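Local coordinates for protein exoglucanase A (Cellulomonas fimi, PDB 7CBD) that hydrolyses the beta-1,4-glucosidic linkages of cellulose with inversion of anomeric configuration, releasing cellobiose from non-reducing chain ends, at residues P238-L243 / D269-T274. Sequence-based numbering, arbitrary orientation.
Sequences PLEEPL and DEIDYT
Asp269, the N-cap of helix 270-283, and Glu241 of the loop 238-243 meet where the helix start is joined to this loop in the glycosyl hydrolase family 6 catalytic domain. Asp269 OD1 caps the helix, accepting from Asp272 N nearly along its C-O axis at 2.9 Å. Asp269 OD2 reaches over to the loop and accepts from Glu241 N at 3.0 Å, on its anti side and 25° out of the carboxylate plane; water 2 lies within hydrogen-bonding distance of both Asp269 OD2 and Glu241 O. Chi1 of 57° sets CG of Asp269 between the backbone N and carbonyl carbon, aiming the group at both donors. An alanine here would probably leave Glu241 N and Asp272 N without these acceptors and let the loop shift against the helix.

The remaining N-H groups of the first turn are met by loop carbonyls. Glu270 N donates to Pro238 O at 3.0 Å, and Ile271 N to Leu239 O at 3.0 Å with an N-H...O angle of 165°. Three successive helix N-H groups, of residues 270 to 272, are thereby supplied with acceptors, two from the loop and one from the cap. The carboxylates of Glu241 and Glu270 turn elsewhere: the first accepts from Val325 N and Asp326 N, the second bonds Ser196 OG and Ser231 OG.

Beside the polar bonds, Leu239 CD1 meets Ile271 CD1 at 3.8 Å, and Val294 and Phe361 of the central sheet also touch the leucine. Glu240 CG packs on the same arm of the isoleucine, 3.7 Å from Ile271 CG1, while water 1 bridges Glu240 OE2 and Asp272 OD1, lying 2.9 Å from Asp272 OD1.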
loop_
_atom_site.group_PDB
_atom_site.type_symbol
_atom_site.label_atom_id
_atom_site.label_comp_id
_atom_site.label_asym_id
_atom_site.label_seq_id
_atom_site.Cartn_x
_atom_site.Cartn_y
_atom_site.Cartn_z
ATOM N N PRO A 238 -9.743 -4.844 -4.484
ATOM C CA PRO A 238 -10.810 -3.944 -4.031
ATOM C C PRO A 238 -11.065 -4.029 -2.539
ATOM O O PRO A 238 -10.839 -5.056 -1.895
ATOM C CB PRO A 238 -12.046 -4.403 -4.819
ATOM C CG PRO A 238 -11.697 -5.711 -5.394
ATOM C CD PRO A 238 -10.203 -5.753 -5.544
ATOM N N LEU A 239 -11.563 -2.918 -2.004
ATOM C CA LEU A 239 -12.016 -2.890 -0.623
ATOM C C LEU A 239 -13.135 -3.903 -0.410
ATOM O O LEU A 239 -13.101 -4.705 0.531
ATOM C CB LEU A 239 -12.477 -1.472 -0.284
ATOM C CG LEU A 239 -12.836 -1.210 1.174
ATOM C CD1 LEU A 239 -11.612 -1.418 2.075
ATOM C CD2 LEU A 239 -13.402 0.185 1.337
ATOM N N GLU A 240 -14.142 -3.872 -1.282
ATOM C CA GLU A 240 -15.240 -4.825 -1.271
ATOM C C GLU A 240 -15.581 -5.203 -2.704
ATOM O O GLU A 240 -15.451 -4.389 -3.625
ATOM C CB GLU A 240 -16.507 -4.247 -0.619
ATOM C CG GLU A 240 -16.425 -4.136 0.890
ATOM C CD GLU A 240 -17.785 -3.998 1.541
ATOM O OE1 GLU A 240 -18.402 -2.928 1.386
ATOM O OE2 GLU A 240 -18.232 -4.959 2.208
ATOM N N GLU A 241 -16.010 -6.454 -2.882
ATOM C CA GLU A 241 -16.630 -6.877 -4.129
ATOM C C GLU A 241 -18.138 -6.823 -3.924
ATOM O O GLU A 241 -18.713 -7.750 -3.338
ATOM C CB GLU A 241 -16.183 -8.291 -4.506
ATOM C CG GLU A 241 -14.800 -8.349 -5.152
ATOM C CD GLU A 241 -14.766 -7.773 -6.562
ATOM O OE1 GLU A 241 -15.824 -7.351 -7.081
ATOM O OE2 GLU A 241 -13.671 -7.739 -7.157
ATOM N N PRO A 242 -18.820 -5.767 -4.377
ATOM C CA PRO A 242 -20.231 -5.582 -3.993
ATOM C C PRO A 242 -21.171 -6.621 -4.575
ATOM O O PRO A 242 -22.184 -6.954 -3.947
ATOM C CB PRO A 242 -20.555 -4.183 -4.533
ATOM C CG PRO A 242 -19.575 -3.986 -5.662
ATOM C CD PRO A 242 -18.314 -4.658 -5.202
ATOM N N LEU A 243 -20.880 -7.125 -5.770
ATOM C CA LEU A 243 -21.737 -8.110 -6.407
ATOM C C LEU A 243 -21.341 -9.526 -6.026
ATOM O O LEU A 243 -22.208 -10.399 -5.917
ATOM C CB LEU A 243 -21.714 -7.920 -7.929
ATOM C CG LEU A 243 -22.067 -6.508 -8.420
ATOM C CD1 LEU A 243 -21.998 -6.435 -9.944
ATOM C CD2 LEU A 243 -23.443 -6.068 -7.923
ATOM N N ASP A 269 -11.763 -9.731 -1.265
ATOM C CA ASP A 269 -11.571 -8.300 -1.067
ATOM C C ASP A 269 -10.874 -8.073 0.263
ATOM O O ASP A 269 -10.661 -9.004 1.042
ATOM C CB ASP A 269 -12.895 -7.528 -1.178
ATOM C CG ASP A 269 -13.953 -8.017 -0.205
ATOM O OD1 ASP A 269 -13.616 -8.233 0.972
ATOM O OD2 ASP A 269 -15.131 -8.154 -0.616
ATOM N N GLU A 270 -10.519 -6.814 0.510
ATOM C CA GLU A 270 -9.663 -6.498 1.643
ATOM C C GLU A 270 -10.431 -6.362 2.946
ATOM O O GLU A 270 -9.844 -6.564 4.012
ATOM C CB GLU A 270 -8.821 -5.254 1.344
ATOM C CG GLU A 270 -7.821 -5.473 0.204
ATOM C CD GLU A 270 -6.839 -6.600 0.497
ATOM O OE1 GLU A 270 -5.916 -6.390 1.310
ATOM O OE2 GLU A 270 -6.992 -7.704 -0.073
ATOM N N ILE A 271 -11.723 -6.035 2.893
ATOM C CA ILE A 271 -12.537 -6.112 4.105
ATOM C C ILE A 271 -12.534 -7.537 4.642
ATOM O O ILE A 271 -12.291 -7.776 5.830
ATOM C CB ILE A 271 -13.965 -5.597 3.839
ATOM C CG1 ILE A 271 -13.964 -4.074 3.646
ATOM C CG2 ILE A 271 -14.913 -6.004 4.969
ATOM C CD1 ILE A 271 -13.417 -3.298 4.821
ATOM N N ASP A 272 -12.783 -8.509 3.767
ATOM C CA ASP A 272 -12.792 -9.892 4.223
ATOM C C ASP A 272 -11.400 -10.345 4.641
ATOM O O ASP A 272 -11.249 -11.087 5.618
ATOM C CB ASP A 272 -13.383 -10.793 3.140
ATOM C CG ASP A 272 -14.852 -10.488 2.867
ATOM O OD1 ASP A 272 -15.492 -9.815 3.702
ATOM O OD2 ASP A 272 -15.373 -10.912 1.817
ATOM N N TYR A 273 -10.371 -9.884 3.927
ATOM C CA TYR A 273 -9.006 -10.290 4.233
ATOM C C TYR A 273 -8.555 -9.755 5.590
ATOM O O TYR A 273 -7.959 -10.488 6.383
ATOM C CB TYR A 273 -8.070 -9.835 3.108
ATOM C CG TYR A 273 -6.628 -10.177 3.375
ATOM C CD1 TYR A 273 -6.219 -11.500 3.513
ATOM C CD2 TYR A 273 -5.674 -9.177 3.501
ATOM C CE1 TYR A 273 -4.893 -11.808 3.781
ATOM C CE2 TYR A 273 -4.358 -9.473 3.772
ATOM C CZ TYR A 273 -3.973 -10.793 3.914
ATOM O OH TYR A 273 -2.671 -11.116 4.199
ATOM N N THR A 274 -8.844 -8.484 5.887
ATOM C CA THR A 274 -8.446 -7.939 7.186
ATOM C C THR A 274 -9.180 -8.627 8.337
ATOM O O THR A 274 -8.591 -8.859 9.399
ATOM C CB THR A 274 -8.616 -6.414 7.236
ATOM O OG1 THR A 274 -9.929 -6.045 6.801
ATOM C CG2 THR A 274 -7.575 -5.711 6.365
HETATM O O HOH W 1 -16.762 -7.567 2.292
HETATM O O HOH W 2 -18.293 -8.114 -0.606
#